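Local coordinates for protein aryl esterase (PDB 2Q0Q) that hydrolyses aryl esters and catalyses acyl transfer to alcohols in water, as an oligomeric enzyme of the SGNH hydrolase family, at residues K3-F8 / A44-I49; D95-F100 / Q151-G156; D106-M111 / A165-A170; V32-V37 / R202-A207. All blocks are in the same frame, centred on the assembly; numbering follows the deposited sequence.

Contact 1. Residues K3-F8 / A44-I49; sequences KRILCF and ADFEVI
Lys3 to Leu6 pair with Phe46 to Ile49 as neighbouring parallel strands. They form one margin of the five-stranded parallel sheet of the SGNH hydrolase fold. Five backbone hydrogen bonds cross in parallel register. Lys3 N donates to Asp45 O, Glu47 N to Lys3 O, Ile5 N to Glu47 O, Ile49 N to Ile5 O and Cys7 N to Ile49 O.

Apolar contacts lie on both faces. Leu6 CD1 meets Ile49 CG2 at 3.6 Å on one. On the other, Ile5 CD1 comes to the edge of the Phe46 ring, and Cys7 SG touches Val48 CG1 at 3.9 Å. Helix 70-81 packs on Leu6 and Ile49; helix 34-42 packs on Cys7 and Val48.

The one charged pair across the segments shares the face of Leu6. Arg4 and Glu47 lie side by side and point the same way, with Glu47 CG anti to its backbone N (chi1 -173°). In a side-on salt bridge, the guanidinium uses NE and NH2, one to each carboxylate oxygen, and meets them from above the carboxylate plane. Ile49 CD1 covers one guanidinium face near its rim. Arg4 NE reaches Glu47 OE1 at 3.1 Å, and Arg4 NH2 reaches Glu47 OE2 at 3.0 Å.

Contact 2. Residues D95-F100 / Q151-G156; sequences DTKAYF and QLIFEG. With SO4 (sulfate ion), chain U.
Lys97 and Ala98 meet Ile153 and Phe154 in a buried loop-to-helix-end contact. It joins the loop after strand 86-90 to the C-terminal end of helix 148-153, where Phe154 is the first residue to leave helical geometry.

One direct backbone bond crosses. Ala98 N donates to Ile153 O at 2.6 Å, with an N-H...O angle of 162°. Ala98 CB also sits 3.4 Å from Glu155 O. A water joins the backbones a second time by donating to Thr96 O and to Glu155 O.

The side chains centre on the Phe154 ring. Lys97 crosses it obliquely. Its CG makes a CH-pi contact over one face, 3.9 Å from the ring centroid and offset toward the rim. Lys97 CE comes within 3.6 Å of Phe154 CZ. Thr96 OG1 lies at the ring edge, in plane. Ile153 CB meets the edge of the Tyr99 ring at Tyr99 CE2. Outside the segments, Thr96 OG1 is hydrogen-bonded to Thr93 O and Tyr99 OH to Asp62.

Beyond CG the Lys97 chain is extended, and NZ donates to sulfate O3 at 3.1 Å. Sulfate O1 lies in plane at the Phe154 edge. This ion, probably from the crystallisation liquor, is also hydrogen-bonded to Ser11, His195, Ala55 and Asn94. Ser11, His195 and Asp192 are placed as expected for the Ser-His-Asp triad of this family and are probably the catalytic residues. Lys97 and Phe154 therefore probably line the active-site pocket of this SGNH hydrolase.

Contact 3. Residues D106-M111 / A165-A170; sequences DIALGM and ARVYSA
Met111 and Tyr168 make the tight part of this contact. The Tyr168 side chain crosses that of Met111, a selenomethionine, at about a right angle. Met111 CG lies over the centre of the ring in a CH-pi contact, 4.2 Å from the centroid and 8° off the ring normal. CG is anti to the backbone N (chi1 176°). The chain then bends at chi2 and chi3, and Met111 CE ends 3.4 Å from Tyr168 CE2. The selenium sits obliquely, 5.2 Å from the ring centroid, as a Met-aromatic contact.

The phenol end is closely approached too. Ile107 CG2 comes 3.3 Å from Tyr168 OH, near the ring plane. That hydroxyl is hydrogen-bonded to Leu91 O, so its polar end is satisfied in the interior.

The two segments belong to helices 104-119 and 164-175 of the SGNH hydrolase fold. The helices lie on the same side of the central sheet. Their local axes approach to 9.4 Å at an angle of 41°. Val136 of strand 133-138 touches both Met111 and Tyr168.

Around Ala108 the contacts are longer. Its CA is 3.8 Å from Tyr168 CE1, and its CB meets Val167 CG2 at 3.8 Å. No hydrogen bond joins the segments. This side faces a neighbouring subunit, whose Trp149 packs on Ala108 and whose Leu152 packs on Val167.

Contact 4. Residues V32-V37 / R202-A207; sequences VRWTGV and RDLGVA
Trp34 and Val37 pack against Leu204, Gly205 and Arg202. Arg33, the N-cap residue of helix 34-42, leads into the contact and forms a salt bridge with Glu50.

Trp34 follows. With CG between the backbone N and the carbonyl carbon (chi1 68°), its indole lies side by side with the Leu204 side chain, the two pointing the same way. Leu204 CD2 rests over the five-membered ring, 3.7 Å from its centroid and 8° off the normal, as a CH-pi contact. Thr35 CG2 covers the opposite face, so the indole is held between two methyl groups. Its NE1 makes a weak hydrogen bond to Leu12 O. The Trp34 backbone is close as well: its O lies 3.8 Å from Gly205 CA, and the two CA atoms are 4.5 Å apart. Gly205 has no side chain. Val37 CG1 and Trp34 O leave no room for a CB there, and its absence lets the helices come this near.

Val37 lies one turn on. Its CG1, anti to the backbone N, reaches 3.9 Å from Gly205 CA and 3.7 Å from Arg202 O. It also touches Val206 CG2 at 4.2 Å. Arg202 crosses Val37 at about a right angle. The bend at chi2 brings Arg202 CD to 4.1 Å from Val37 CG1. Arg202 NH1 has a weak hydrogen bond to Gln40 OE1.

No hydrogen bond joins the two segments. This is close helix-helix packing at a glycine, joining the first long helix of the SGNH hydrolase fold to its C-terminal helix 198-215.

How the contacts relate
From the N terminus, strand 3-9 runs first and helix 34-42 follows. Strand 46-52 then returns beside strand 3-9, and contact 1 closes the first loop. Contact 4 opens within that loop but closes only at helix 198-215, so contacts 1 and 4 cross. They also touch, through Cys7 and Val48 against Trp34 and Thr35. Contacts 2 and 3 both fall within the long span bridged by contact 4. They cross each other and meet where Asp95 and Thr96 pack on Ile107. Contact 1 builds the sheet margin, contact 4 joins early and last helices, and contact 3 pairs two middle helices. Contact 2 ties the loop after strand 86-90 to the end of helix 148-153, beside the probable active site.

Contact 1. Residues K3-F8 / A44-I49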
loop_
_atom_site.group_PDB
_atom_site.type_symbol
_atom_site.label_atom_id
_atom_site.label_comp_id
_atom_site.label_asym_id
_atom_site.label_seq_id
_atom_site.Cartn_x
_atom_site.Cartn_y
_atom_site.Cartn_z
ATOM N N LYS G 3 36.460 19.516 11.976
ATOM C CA LYS G 3 35.801 18.215 12.041
ATOM C C LYS G 3 34.315 18.427 12.322
ATOM O O LYS G 3 33.947 19.228 13.188
ATOM C CB LYS G 3 36.463 17.337 13.103
ATOM C CG LYS G 3 37.830 16.836 12.659
ATOM C CD LYS G 3 38.276 15.612 13.431
ATOM C CE LYS G 3 39.632 15.105 12.948
ATOM N NZ LYS G 3 39.553 14.527 11.582
ATOM N N ARG G 4 33.470 17.725 11.581
ATOM C CA ARG G 4 32.033 18.006 11.567
ATOM C C ARG G 4 31.263 16.941 12.337
ATOM O O ARG G 4 31.359 15.746 12.030
ATOM C CB ARG G 4 31.503 18.100 10.128
ATOM C CG ARG G 4 32.209 19.160 9.299
ATOM C CD ARG G 4 31.556 19.424 7.956
ATOM N NE ARG G 4 30.694 20.601 8.028
ATOM C CZ ARG G 4 29.415 20.673 7.659
ATOM N NH1 ARG G 4 28.774 19.658 7.104
ATOM N NH2 ARG G 4 28.774 21.817 7.816
ATOM N N ILE G 5 30.509 17.406 13.337
ATOM C CA ILE G 5 29.753 16.554 14.254
ATOM C C ILE G 5 28.245 16.785 14.122
ATOM O O ILE G 5 27.749 17.854 14.471
ATOM C CB ILE G 5 30.125 16.864 15.735
ATOM C CG1 ILE G 5 31.647 17.039 15.910
ATOM C CG2 ILE G 5 29.544 15.794 16.641
ATOM C CD1 ILE G 5 32.454 15.812 15.577
ATOM N N LEU G 6 27.524 15.788 13.627
ATOM C CA LEU G 6 26.053 15.852 13.510
ATOM C C LEU G 6 25.385 15.277 14.769
ATOM O O LEU G 6 25.649 14.142 15.122
ATOM C CB LEU G 6 25.571 15.040 12.300
ATOM C CG LEU G 6 24.059 14.812 12.146
ATOM C CD1 LEU G 6 23.388 16.142 11.909
ATOM C CD2 LEU G 6 23.802 13.874 11.003
ATOM N N CYS G 7 24.525 16.069 15.398
ATOM C CA CYS G 7 23.788 15.676 16.614
ATOM C C CYS G 7 22.354 15.400 16.186
ATOM O O CYS G 7 21.572 16.311 15.943
ATOM C CB CYS G 7 23.839 16.766 17.686
ATOM S SG CYS G 7 25.528 17.024 18.295
ATOM N N PHE G 8 22.041 14.110 16.075
ATOM C CA PHE G 8 20.730 13.641 15.655
ATOM C C PHE G 8 19.940 13.199 16.876
ATOM O O PHE G 8 20.373 12.307 17.606
ATOM C CB PHE G 8 20.878 12.480 14.655
ATOM C CG PHE G 8 19.618 12.172 13.887
ATOM C CD1 PHE G 8 19.134 13.076 12.944
ATOM C CD2 PHE G 8 18.925 10.993 14.089
ATOM C CE1 PHE G 8 17.990 12.811 12.226
ATOM C CE2 PHE G 8 17.777 10.719 13.364
ATOM C CZ PHE G 8 17.302 11.638 12.440
ATOM N N ALA G 44 36.912 25.954 17.772
ATOM C CA ALA G 44 36.883 26.221 16.348
ATOM C C ALA G 44 37.483 25.121 15.451
ATOM O O ALA G 44 37.311 25.168 14.226
ATOM C CB ALA G 44 37.557 27.574 16.063
ATOM N N ASP G 45 38.176 24.140 16.038
ATOM C CA ASP G 45 38.604 22.966 15.268
ATOM C C ASP G 45 37.426 22.028 14.958
ATOM O O ASP G 45 37.579 21.080 14.184
ATOM C CB ASP G 45 39.712 22.184 15.979
ATOM C CG ASP G 45 41.089 22.844 15.857
ATOM O OD1 ASP G 45 41.282 23.700 14.971
ATOM O OD2 ASP G 45 41.979 22.483 16.665
ATOM N N PHE G 46 36.258 22.302 15.539
ATOM C CA PHE G 46 35.058 21.492 15.314
ATOM C C PHE G 46 33.858 22.337 14.935
ATOM O O PHE G 46 33.782 23.521 15.263
ATOM C CB PHE G 46 34.705 20.708 16.587
ATOM C CG PHE G 46 35.766 19.748 17.020
ATOM C CD1 PHE G 46 35.681 18.402 16.700
ATOM C CD2 PHE G 46 36.870 20.198 17.728
ATOM C CE1 PHE G 46 36.685 17.511 17.110
ATOM C CE2 PHE G 46 37.861 19.328 18.131
ATOM C CZ PHE G 46 37.770 17.979 17.814
ATOM N N GLU G 47 32.916 21.705 14.243
ATOM C CA GLU G 47 31.653 22.311 13.893
ATOM C C GLU G 47 30.520 21.345 14.239
ATOM O O GLU G 47 30.515 20.207 13.752
ATOM C CB GLU G 47 31.629 22.616 12.390
ATOM C CG GLU G 47 30.411 23.410 11.926
ATOM C CD GLU G 47 30.292 23.489 10.430
ATOM O OE1 GLU G 47 31.271 23.135 9.725
ATOM O OE2 GLU G 47 29.210 23.914 9.943
ATOM N N VAL G 48 29.566 21.813 15.044
ATOM C CA VAL G 48 28.409 21.020 15.460
ATOM C C VAL G 48 27.166 21.364 14.634
ATOM O O VAL G 48 26.868 22.525 14.377
ATOM C CB VAL G 48 28.120 21.206 16.972
ATOM C CG1 VAL G 48 26.779 20.553 17.375
ATOM C CG2 VAL G 48 29.272 20.629 17.774
ATOM N N ILE G 49 26.455 20.322 14.217
ATOM C CA ILE G 49 25.260 20.459 13.398
ATOM C C ILE G 49 24.065 19.932 14.186
ATOM O O ILE G 49 24.061 18.770 14.593
ATOM C CB ILE G 49 25.437 19.665 12.094
ATOM C CG1 ILE G 49 26.615 20.238 11.292
ATOM C CG2 ILE G 49 24.154 19.654 11.297
ATOM C CD1 ILE G 49 27.409 19.178 10.556
#

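Contact 2. Residues D95-F100 / Q151-G156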
loop_
_atom_site.group_PDB
_atom_site.type_symbol
_atom_site.label_atom_id
_atom_site.label_comp_id
_atom_site.label_asym_id
_atom_site.label_seq_id
_atom_site.Cartn_x
_atom_site.Cartn_y
_atom_site.Cartn_z
ATOM N N ASP G 95 10.102 6.495 21.915
ATOM C CA ASP G 95 9.690 5.112 21.693
ATOM C C ASP G 95 9.051 4.477 22.928
ATOM O O ASP G 95 8.320 3.501 22.794
ATOM C CB ASP G 95 10.883 4.247 21.305
ATOM C CG ASP G 95 11.550 4.670 20.005
ATOM O OD1 ASP G 95 11.974 5.843 19.874
ATOM O OD2 ASP G 95 11.692 3.797 19.141
ATOM N N THR G 96 9.361 5.000 24.127
ATOM C CA THR G 96 8.803 4.446 25.368
ATOM C C THR G 96 7.424 4.988 25.699
ATOM O O THR G 96 6.874 4.612 26.732
ATOM C CB THR G 96 9.691 4.666 26.621
ATOM O OG1 THR G 96 9.594 6.035 27.050
ATOM C CG2 THR G 96 11.149 4.244 26.364
ATOM N N LYS G 97 6.858 5.861 24.857
ATOM C CA LYS G 97 5.476 6.269 25.046
ATOM C C LYS G 97 4.566 5.046 24.965
ATOM O O LYS G 97 4.804 4.135 24.173
ATOM C CB LYS G 97 5.068 7.335 24.045
ATOM C CG LYS G 97 5.767 8.686 24.275
ATOM C CD LYS G 97 5.494 9.636 23.132
ATOM C CE LYS G 97 6.124 10.962 23.408
ATOM N NZ LYS G 97 6.017 11.930 22.276
ATOM N N ALA G 98 3.524 5.048 25.796
ATOM C CA ALA G 98 2.664 3.859 25.998
ATOM C C ALA G 98 2.027 3.360 24.717
ATOM O O ALA G 98 1.885 2.146 24.525
ATOM C CB ALA G 98 1.571 4.140 27.054
ATOM N N TYR G 99 1.636 4.298 23.854
ATOM C CA TYR G 99 0.923 3.943 22.631
ATOM C C TYR G 99 1.775 3.235 21.585
ATOM O O TYR G 99 1.225 2.607 20.675
ATOM C CB TYR G 99 0.196 5.148 22.026
ATOM C CG TYR G 99 1.018 6.378 21.679
ATOM C CD1 TYR G 99 1.590 6.534 20.427
ATOM C CD2 TYR G 99 1.173 7.418 22.597
ATOM C CE1 TYR G 99 2.311 7.703 20.092
ATOM C CE2 TYR G 99 1.887 8.572 22.276
ATOM C CZ TYR G 99 2.459 8.708 21.028
ATOM O OH TYR G 99 3.157 9.859 20.737
ATOM N N PHE G 100 3.092 3.321 21.698
ATOM C CA PHE G 100 3.955 2.568 20.783
ATOM C C PHE G 100 4.068 1.086 21.158
ATOM O O PHE G 100 4.475 0.285 20.315
ATOM C CB PHE G 100 5.350 3.179 20.684
ATOM C CG PHE G 100 5.382 4.510 19.965
ATOM C CD1 PHE G 100 5.919 5.619 20.583
ATOM C CD2 PHE G 100 4.897 4.636 18.665
ATOM C CE1 PHE G 100 5.981 6.839 19.951
ATOM C CE2 PHE G 100 4.940 5.854 18.037
ATOM C CZ PHE G 100 5.473 6.970 18.704
ATOM N N GLN G 151 1.897 12.148 32.045
ATOM C CA GLN G 151 1.781 10.885 32.771
ATOM C C GLN G 151 1.113 9.794 31.922
ATOM O O GLN G 151 1.527 8.650 31.963
ATOM C CB GLN G 151 0.982 11.082 34.069
ATOM C CG GLN G 151 1.641 11.929 35.110
ATOM C CD GLN G 151 0.858 11.930 36.434
ATOM O OE1 GLN G 151 0.643 10.870 37.041
ATOM N NE2 GLN G 151 0.461 13.107 36.901
ATOM N N LEU G 152 0.081 10.165 31.159
ATOM C CA LEU G 152 -0.687 9.211 30.357
ATOM C C LEU G 152 0.136 8.679 29.201
ATOM O O LEU G 152 0.255 7.456 29.033
ATOM C CB LEU G 152 -1.979 9.835 29.805
ATOM C CG LEU G 152 -3.148 9.814 30.790
ATOM C CD1 LEU G 152 -4.168 10.913 30.515
ATOM C CD2 LEU G 152 -3.817 8.421 30.813
ATOM N N ILE G 153 0.688 9.581 28.386
ATOM C CA ILE G 153 1.380 9.124 27.161
ATOM C C ILE G 153 2.666 8.355 27.481
ATOM O O ILE G 153 3.115 7.505 26.693
ATOM C CB ILE G 153 1.678 10.263 26.139
ATOM C CG1 ILE G 153 2.694 11.262 26.677
ATOM C CG2 ILE G 153 0.387 10.985 25.736
ATOM C CD1 ILE G 153 3.157 12.276 25.666
ATOM N N PHE G 154 3.264 8.646 28.632
ATOM C CA PHE G 154 4.487 7.960 29.033
ATOM C C PHE G 154 4.286 6.824 30.052
ATOM O O PHE G 154 5.252 6.334 30.610
ATOM C CB PHE G 154 5.497 8.974 29.588
ATOM C CG PHE G 154 6.328 9.649 28.535
ATOM C CD1 PHE G 154 6.145 10.994 28.199
ATOM C CD2 PHE G 154 7.292 8.925 27.853
ATOM C CE1 PHE G 154 6.942 11.599 27.195
ATOM C CE2 PHE G 154 8.065 9.515 26.860
ATOM C CZ PHE G 154 7.898 10.854 26.536
ATOM N N GLU G 155 3.050 6.396 30.263
ATOM C CA GLU G 155 2.765 5.322 31.215
ATOM C C GLU G 155 3.616 4.085 30.861
ATOM O O GLU G 155 3.593 3.597 29.731
ATOM C CB GLU G 155 1.268 5.001 31.187
ATOM C CG GLU G 155 0.817 3.899 32.130
ATOM C CD GLU G 155 -0.710 3.858 32.318
ATOM O OE1 GLU G 155 -1.373 4.935 32.340
ATOM O OE2 GLU G 155 -1.255 2.738 32.469
ATOM N N GLY G 156 4.411 3.615 31.822
ATOM C CA GLY G 156 5.315 2.488 31.581
ATOM C C GLY G 156 6.661 2.875 30.981
ATOM O O GLY G 156 7.550 2.027 30.836
HETATM S S SO4 U . 9.112 14.739 23.349
HETATM O O1 SO4 U . 9.185 13.801 24.530
HETATM O O2 SO4 U . 10.349 14.603 22.545
HETATM O O3 SO4 U . 7.821 14.471 22.685
HETATM O O4 SO4 U . 9.103 16.112 23.865
HETATM O O HOH W 1 5.340 2.638 27.755
#

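Contact 3. Residues D106-M111 / A165-A170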
loop_
_atom_site.group_PDB
_atom_site.type_symbol
_atom_site.label_atom_id
_atom_site.label_comp_id
_atom_site.label_asym_id
_atom_site.label_seq_id
_atom_site.Cartn_x
_atom_site.Cartn_y
_atom_site.Cartn_z
ATOM N N ASP G 106 12.794 -3.638 21.231
ATOM C CA ASP G 106 12.232 -2.999 20.015
ATOM C C ASP G 106 12.917 -1.664 19.734
ATOM O O ASP G 106 13.228 -1.323 18.585
ATOM C CB ASP G 106 10.743 -2.714 20.146
ATOM C CG ASP G 106 9.900 -3.959 20.255
ATOM O OD1 ASP G 106 10.270 -5.008 19.678
ATOM O OD2 ASP G 106 8.835 -3.856 20.920
ATOM N N ILE G 107 13.167 -0.918 20.807
ATOM C CA ILE G 107 13.797 0.394 20.693
ATOM C C ILE G 107 15.253 0.231 20.265
ATOM O O ILE G 107 15.738 0.958 19.443
ATOM C CB ILE G 107 13.685 1.161 22.049
ATOM C CG1 ILE G 107 12.208 1.292 22.415
ATOM C CG2 ILE G 107 14.366 2.523 21.977
ATOM C CD1 ILE G 107 11.962 1.975 23.708
ATOM N N ALA G 108 15.958 -0.725 20.861
ATOM C CA ALA G 108 17.336 -0.976 20.458
ATOM C C ALA G 108 17.429 -1.336 18.965
ATOM O O ALA G 108 18.345 -0.919 18.261
ATOM C CB ALA G 108 17.962 -2.079 21.337
ATOM N N LEU G 109 16.463 -2.114 18.497
ATOM C CA LEU G 109 16.418 -2.474 17.087
ATOM C C LEU G 109 16.206 -1.241 16.187
ATOM O O LEU G 109 16.841 -1.131 15.136
ATOM C CB LEU G 109 15.362 -3.549 16.848
ATOM C CG LEU G 109 15.758 -4.944 17.348
ATOM C CD1 LEU G 109 14.518 -5.793 17.564
ATOM C CD2 LEU G 109 16.711 -5.631 16.384
ATOM N N GLY G 110 15.362 -0.307 16.620
ATOM C CA GLY G 110 15.198 0.957 15.906
ATOM C C GLY G 110 16.501 1.741 15.883
ATOM O O GLY G 110 16.896 2.264 14.855
HETATM N N MSE G 111 17.184 1.812 17.024
HETATM C CA MSE G 111 18.524 2.398 17.079
HETATM C C MSE G 111 19.507 1.696 16.138
HETATM O O MSE G 111 20.304 2.364 15.491
HETATM C CB MSE G 111 19.055 2.397 18.530
HETATM C CG MSE G 111 20.503 2.917 18.679
HETATM SE SE MSE G 111 20.767 4.798 18.057
HETATM C CE MSE G 111 20.070 5.737 19.669
ATOM N N ALA G 165 20.316 2.055 28.546
ATOM C CA ALA G 165 21.762 1.989 28.619
ATOM C C ALA G 165 22.222 0.536 28.434
ATOM O O ALA G 165 23.201 0.275 27.721
ATOM C CB ALA G 165 22.268 2.544 29.940
ATOM N N ARG G 166 21.510 -0.408 29.055
ATOM C CA ARG G 166 21.880 -1.809 28.939
ATOM C C ARG G 166 21.757 -2.332 27.505
ATOM O O ARG G 166 22.696 -2.930 26.975
ATOM C CB ARG G 166 21.018 -2.671 29.870
ATOM C CG ARG G 166 21.420 -4.135 29.844
ATOM C CD ARG G 166 20.730 -4.938 30.915
ATOM N NE ARG G 166 19.277 -4.954 30.737
ATOM C CZ ARG G 166 18.619 -5.775 29.917
ATOM N NH1 ARG G 166 19.270 -6.661 29.163
ATOM N NH2 ARG G 166 17.288 -5.707 29.838
ATOM N N VAL G 167 20.588 -2.137 26.916
ATOM C CA VAL G 167 20.330 -2.686 25.591
ATOM C C VAL G 167 21.147 -1.950 24.515
ATOM O O VAL G 167 21.605 -2.592 23.580
ATOM C CB VAL G 167 18.793 -2.761 25.206
ATOM C CG1 VAL G 167 18.033 -3.617 26.216
ATOM C CG2 VAL G 167 18.164 -1.389 25.079
ATOM N N TYR G 168 21.333 -0.630 24.646
ATOM C CA TYR G 168 22.144 0.114 23.681
ATOM C C TYR G 168 23.628 -0.231 23.824
ATOM O O TYR G 168 24.353 -0.281 22.813
ATOM C CB TYR G 168 21.994 1.645 23.806
ATOM C CG TYR G 168 20.716 2.278 23.253
ATOM C CD1 TYR G 168 19.614 1.520 22.858
ATOM C CD2 TYR G 168 20.602 3.666 23.192
ATOM C CE1 TYR G 168 18.447 2.132 22.379
ATOM C CE2 TYR G 168 19.450 4.279 22.715
ATOM C CZ TYR G 168 18.379 3.509 22.318
ATOM O OH TYR G 168 17.248 4.129 21.849
ATOM N N SER G 169 24.093 -0.460 25.060
ATOM C CA SER G 169 25.465 -0.918 25.250
ATOM C C SER G 169 25.724 -2.275 24.586
ATOM O O SER G 169 26.771 -2.482 23.943
ATOM C CB SER G 169 25.821 -1.002 26.723
ATOM O OG SER G 169 27.196 -1.317 26.884
ATOM N N ALA G 170 24.775 -3.186 24.765
ATOM C CA ALA G 170 24.799 -4.508 24.125
ATOM C C ALA G 170 24.838 -4.371 22.619
ATOM O O ALA G 170 25.677 -4.997 21.964
ATOM C CB ALA G 170 23.575 -5.322 24.508
#

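Contact 4. Residues V32-V37 / R202-A207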
loop_
_atom_site.group_PDB
_atom_site.type_symbol
_atom_site.label_atom_id
_atom_site.label_comp_id
_atom_site.label_asym_id
_atom_site.label_seq_id
_atom_site.Cartn_x
_atom_site.Cartn_y
_atom_site.Cartn_z
ATOM N N VAL G 32 23.066 27.489 25.694
ATOM C CA VAL G 32 22.565 26.785 26.865
ATOM C C VAL G 32 22.179 25.344 26.583
ATOM O O VAL G 32 22.459 24.458 27.384
ATOM C CB VAL G 32 21.386 27.552 27.514
ATOM C CG1 VAL G 32 20.789 26.758 28.668
ATOM C CG2 VAL G 32 21.869 28.931 27.981
ATOM N N ARG G 33 21.542 25.091 25.444
ATOM C CA ARG G 33 21.324 23.717 25.043
ATOM C C ARG G 33 22.671 22.984 24.897
ATOM O O ARG G 33 23.703 23.593 24.655
ATOM C CB ARG G 33 20.438 23.646 23.789
ATOM C CG ARG G 33 20.891 24.406 22.536
ATOM C CD ARG G 33 19.734 24.414 21.575
ATOM N NE ARG G 33 20.104 24.925 20.256
ATOM C CZ ARG G 33 19.815 26.131 19.771
ATOM N NH1 ARG G 33 19.157 27.021 20.500
ATOM N NH2 ARG G 33 20.203 26.442 18.547
ATOM N N TRP G 34 22.661 21.675 25.110
ATOM C CA TRP G 34 23.917 20.924 25.195
ATOM C C TRP G 34 24.685 20.887 23.886
ATOM O O TRP G 34 25.909 20.799 23.894
ATOM C CB TRP G 34 23.698 19.502 25.756
ATOM C CG TRP G 34 22.936 18.533 24.883
ATOM C CD1 TRP G 34 21.629 18.153 25.010
ATOM C CD2 TRP G 34 23.463 17.786 23.790
ATOM N NE1 TRP G 34 21.305 17.234 24.046
ATOM C CE2 TRP G 34 22.406 17.002 23.269
ATOM C CE3 TRP G 34 24.723 17.732 23.165
ATOM C CZ2 TRP G 34 22.580 16.152 22.179
ATOM C CZ3 TRP G 34 24.889 16.894 22.082
ATOM C CH2 TRP G 34 23.826 16.115 21.599
ATOM N N THR G 35 23.971 20.984 22.758
ATOM C CA THR G 35 24.638 21.059 21.453
ATOM C C THR G 35 25.518 22.324 21.356
ATOM O O THR G 35 26.588 22.317 20.735
ATOM C CB THR G 35 23.621 21.000 20.265
ATOM O OG1 THR G 35 22.627 22.025 20.409
ATOM C CG2 THR G 35 22.941 19.666 20.248
ATOM N N GLY G 36 25.046 23.409 21.964
ATOM C CA GLY G 36 25.809 24.655 22.027
ATOM C C GLY G 36 26.980 24.575 22.982
ATOM O O GLY G 36 28.072 25.017 22.636
ATOM N N VAL G 37 26.751 24.000 24.170
ATOM C CA VAL G 37 27.815 23.749 25.149
ATOM C C VAL G 37 28.890 22.840 24.547
ATOM O O VAL G 37 30.094 23.093 24.721
ATOM C CB VAL G 37 27.265 23.115 26.433
ATOM C CG1 VAL G 37 28.417 22.718 27.334
ATOM C CG2 VAL G 37 26.307 24.084 27.117
ATOM N N ARG G 202 24.291 21.559 30.367
ATOM C CA ARG G 202 25.704 21.866 30.527
ATOM C C ARG G 202 26.562 20.619 30.798
ATOM O O ARG G 202 27.608 20.431 30.176
ATOM C CB ARG G 202 25.861 22.894 31.640
ATOM C CG ARG G 202 27.277 23.283 31.995
ATOM C CD ARG G 202 27.758 24.272 31.016
ATOM N NE ARG G 202 29.161 24.583 31.221
ATOM C CZ ARG G 202 29.833 25.448 30.472
ATOM N NH1 ARG G 202 29.229 26.088 29.483
ATOM N NH2 ARG G 202 31.111 25.683 30.730
ATOM N N ASP G 203 26.140 19.774 31.732
ATOM C CA ASP G 203 26.928 18.591 32.057
ATOM C C ASP G 203 27.028 17.600 30.895
ATOM O O ASP G 203 28.082 16.971 30.699
ATOM C CB ASP G 203 26.340 17.859 33.273
ATOM C CG ASP G 203 26.467 18.650 34.573
ATOM O OD1 ASP G 203 27.402 19.471 34.723
ATOM O OD2 ASP G 203 25.627 18.421 35.470
ATOM N N LEU G 204 25.920 17.429 30.176
ATOM C CA LEU G 204 25.895 16.518 29.027
ATOM C C LEU G 204 26.835 17.016 27.921
ATOM O O LEU G 204 27.569 16.231 27.313
ATOM C CB LEU G 204 24.479 16.354 28.464
ATOM C CG LEU G 204 24.363 15.234 27.414
ATOM C CD1 LEU G 204 24.768 13.882 28.014
ATOM C CD2 LEU G 204 22.996 15.162 26.833
ATOM N N GLY G 205 26.796 18.317 27.672
ATOM C CA GLY G 205 27.708 18.959 26.701
ATOM C C GLY G 205 29.202 18.808 26.996
ATOM O O GLY G 205 30.023 18.560 26.086
ATOM N N VAL G 206 29.552 18.968 28.269
ATOM C CA VAL G 206 30.945 18.845 28.736
ATOM C C VAL G 206 31.478 17.383 28.698
ATOM O O VAL G 206 32.692 17.122 28.450
ATOM C CB VAL G 206 31.087 19.409 30.156
ATOM C CG1 VAL G 206 32.346 18.900 30.813
ATOM C CG2 VAL G 206 31.055 20.934 30.123
ATOM N N ALA G 207 30.528 16.450 28.898
ATOM C CA ALA G 207 30.890 15.045 28.854
ATOM C C ALA G 207 31.068 14.605 27.417
ATOM O O ALA G 207 32.009 13.884 27.113
ATOM C CB ALA G 207 29.821 14.234 29.496
#